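Local coordinates for protein endolysin (Clostridium phage phictp1, PDB 5A6S) that probably binds the clostridial cell wall through this truncated domain, as part of a phage endolysin, a class of enzymes that degrade bacterial peptidoglycan, at residues Glu50-Thr53 / Ser54-Thr58. The protein carries 1 engineered substitution. Residues are numbered along the deposited sequence; the frame is centred on the assembly and turned at random.
Sequences EQYT and SYLTT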
ATOM      1  N   GLU B  50      10.173 -18.922  -6.643  1.00 35.99           N
ATOM      2  CA  GLU B  50       9.829 -19.498  -7.950  1.00 35.58           C
ATOM      3  C   GLU B  50       8.795 -18.690  -8.692  1.00 35.83           C
ATOM      4  O   GLU B  50       8.527 -18.926  -9.890  1.00 32.38           O
ATOM      5  CB  GLU B  50       9.270 -20.928  -7.772  1.00 40.14           C
ATOM      6  CG  GLU B  50      10.277 -21.917  -7.216  1.00 44.50           C
ATOM      7  CD  GLU B  50      10.407 -21.826  -5.718  1.00 47.32           C
ATOM      8  OE1 GLU B  50       9.506 -21.237  -5.085  1.00 48.67           O
ATOM      9  OE2 GLU B  50      11.416 -22.294  -5.185  1.00 46.54           O
ATOM     10  N   GLN B  51       8.129 -17.742  -8.020  1.00 32.08           N
ATOM     11  CA  GLN B  51       7.155 -16.946  -8.744  1.00 28.86           C
ATOM     12  C   GLN B  51       7.814 -15.840  -9.537  1.00 27.26           C
ATOM     13  O   GLN B  51       7.122 -15.165 -10.277  1.00 27.39           O
ATOM     14  CB  GLN B  51       6.185 -16.249  -7.793  1.00 29.88           C
ATOM     15  CG  GLN B  51       5.482 -17.130  -6.801  1.00 32.24           C
ATOM     16  CD  GLN B  51       4.619 -16.270  -5.873  1.00 33.49           C
ATOM     17  OE1 GLN B  51       5.020 -15.943  -4.777  1.00 39.73           O
ATOM     18  NE2 GLN B  51       3.499 -15.811  -6.378  1.00 37.88           N
ATOM     19  N   TYR B  52       9.116 -15.621  -9.323  1.00 28.72           N
ATOM     20  CA  TYR B  52       9.814 -14.428  -9.812  1.00 29.79           C
ATOM     21  C   TYR B  52      10.871 -14.731 -10.847  1.00 32.83           C
ATOM     22  O   TYR B  52      11.299 -15.844 -10.949  1.00 28.49           O
ATOM     23  CB  TYR B  52      10.469 -13.728  -8.648  1.00 28.13           C
ATOM     24  CG  TYR B  52       9.457 -13.185  -7.678  1.00 25.78           C
ATOM     25  CD1 TYR B  52       8.683 -12.064  -7.994  1.00 27.07           C
ATOM     26  CD2 TYR B  52       9.267 -13.782  -6.435  1.00 24.10           C
ATOM     27  CE1 TYR B  52       7.760 -11.582  -7.092  1.00 27.15           C
ATOM     28  CE2 TYR B  52       8.328 -13.301  -5.548  1.00 23.90           C
ATOM     29  CZ  TYR B  52       7.582 -12.189  -5.879  1.00 26.26           C
ATOM     30  OH  TYR B  52       6.696 -11.654  -4.968  1.00 26.90           O
ATOM     31  N   THR B  53      11.234 -13.720 -11.623  1.00 31.11           N
ATOM     32  CA  THR B  53      12.378 -13.765 -12.512  1.00 34.22           C
ATOM     33  C   THR B  53      13.621 -14.479 -11.938  1.00 31.98           C
ATOM     34  O   THR B  53      13.968 -14.366 -10.721  1.00 32.93           O
ATOM     35  CB  THR B  53      12.734 -12.341 -13.052  1.00 29.87           C
ATOM     36  OG1 THR B  53      13.893 -12.436 -13.919  1.00 32.45           O
ATOM     37  CG2 THR B  53      13.124 -11.358 -11.888  1.00 30.18           C
ATOM     38  N   SER B  54      14.334 -15.244 -12.811  1.00 29.95           N
ATOM     39  CA  SER B  54      15.580 -15.882 -12.387  1.00 29.62           C
ATOM     40  C   SER B  54      16.619 -14.873 -11.984  1.00 30.31           C
ATOM     41  O   SER B  54      17.554 -15.206 -11.268  1.00 32.82           O
ATOM     42  CB  SER B  54      16.215 -16.781 -13.471  1.00 31.41           C
ATOM     43  OG  SER B  54      16.563 -16.039 -14.627  1.00 29.82           O
ATOM     44  N   TYR B  55      16.453 -13.633 -12.459  1.00 34.89           N
ATOM     45  CA  TYR B  55      17.336 -12.495 -12.082  1.00 33.36           C
ATOM     46  C   TYR B  55      17.167 -11.955 -10.630  1.00 32.73           C
ATOM     47  O   TYR B  55      17.862 -11.001 -10.237  1.00 31.85           O
ATOM     48  CB  TYR B  55      17.139 -11.341 -13.094  1.00 36.24           C
ATOM     49  CG  TYR B  55      17.753 -11.629 -14.447  1.00 39.60           C
ATOM     50  CD1 TYR B  55      19.138 -11.743 -14.580  1.00 42.88           C
ATOM     51  CD2 TYR B  55      16.952 -11.800 -15.587  1.00 38.74           C
ATOM     52  CE1 TYR B  55      19.725 -12.047 -15.817  1.00 46.03           C
ATOM     53  CE2 TYR B  55      17.532 -12.072 -16.831  1.00 40.48           C
ATOM     54  CZ  TYR B  55      18.909 -12.190 -16.939  1.00 45.59           C
ATOM     55  OH  TYR B  55      19.457 -12.477 -18.167  1.00 54.84           O
ATOM     56  N   LEU B  56      16.313 -12.588  -9.823  1.00 33.82           N
ATOM     57  CA  LEU B  56      16.047 -12.156  -8.455  1.00 28.98           C
ATOM     58  C   LEU B  56      17.303 -12.120  -7.631  1.00 30.50           C
ATOM     59  O   LEU B  56      18.055 -13.048  -7.663  1.00 30.41           O
ATOM     60  CB  LEU B  56      14.969 -13.073  -7.841  1.00 31.76           C
ATOM     61  CG  LEU B  56      14.559 -12.957  -6.372  1.00 34.17           C
ATOM     62  CD1 LEU B  56      13.982 -11.584  -6.134  1.00 34.46           C
ATOM     63  CD2 LEU B  56      13.509 -13.977  -5.991  1.00 37.47           C
ATOM     64  N   THR B  57      17.559 -11.019  -6.914  1.00 25.01           N
ATOM     65  CA  THR B  57      18.713 -10.839  -6.049  1.00 29.71           C
ATOM     66  C   THR B  57      18.338 -11.125  -4.586  1.00 28.13           C
ATOM     67  O   THR B  57      19.097 -11.735  -3.826  1.00 27.14           O
ATOM     68  CB  THR B  57      19.164  -9.303  -6.026  1.00 28.98           C
ATOM     69  OG1 THR B  57      19.201  -8.749  -7.314  1.00 36.01           O
ATOM     70  CG2 THR B  57      20.421  -9.085  -5.431  1.00 34.49           C
ATOM     71  N   THR B  58      17.185 -10.588  -4.141  1.00 28.55           N
ATOM     72  CA  THR B  58      16.787 -10.713  -2.747  1.00 24.58           C
ATOM     73  C   THR B  58      15.256 -10.846  -2.667  1.00 27.80           C
ATOM     74  O   THR B  58      14.535 -10.030  -3.230  1.00 27.33           O
ATOM     75  CB  THR B  58      17.176  -9.421  -1.984  1.00 27.87           C
ATOM     76  OG1 THR B  58      18.603  -9.274  -1.868  1.00 30.84           O
ATOM     77  CG2 THR B  58      16.638  -9.433  -0.567  1.00 24.52           C
TER
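The ring of Tyr55 receives Thr53 OG1 at its edge, near the ring plane, where the oxygen lies 3.5 Å from Tyr55 CD2. Leu56 CD2 comes to the Tyr52 side chain obliquely, nearest to Tyr52 CB at 4.0 Å, at the root of the ring; one face of the same ring carries Gln51 CB, offset toward the rim. Beyond its CB, the Tyr52 side chain runs inward, where OH is hydrogen-bonded to Gly46 O.

Thr53 grips the chain ahead of it twice. With OG1 anti to the backbone N (chi1 179°), the hydroxyl swings beside its own carbonyl carbon and accepts a hydrogen bond from Tyr55 N at 3.2 Å, fairly straight at 157°. Its carbonyl O takes the second bond, from Leu56 N at 3.1 Å. That donor stands above the carbonyl plane, 55° out of it, a direction away from the lone pairs. The side chain and the carbonyl of one residue thus hold two successive amides, while Leu56 CB packs 3.3 Å from Thr53 O. Tyr55 CB lies 3.5 Å from Thr53 OG1, bringing the aromatic side chain alongside it before the phenol end leads off.

Outside the turn, Tyr52 and Leu56 both rest on Ala44 of strand 41-45, and Thr53 touches Val42. At the exposed corner, Ser54 OG is hydrogen-bonded to a polar side chain of a neighbouring protein chain, and Tyr55 packs on a basic side chain there.

The Thr53-Leu56 carbonyl-to-amide bond closes a type I beta turn, and the additional bond from Tyr55 N to Thr53 OG1 makes its first half an ST turn; together they turn the loop from strand 41-45 toward strand 58-60, an outermost strand within this chain of the parallel sheet.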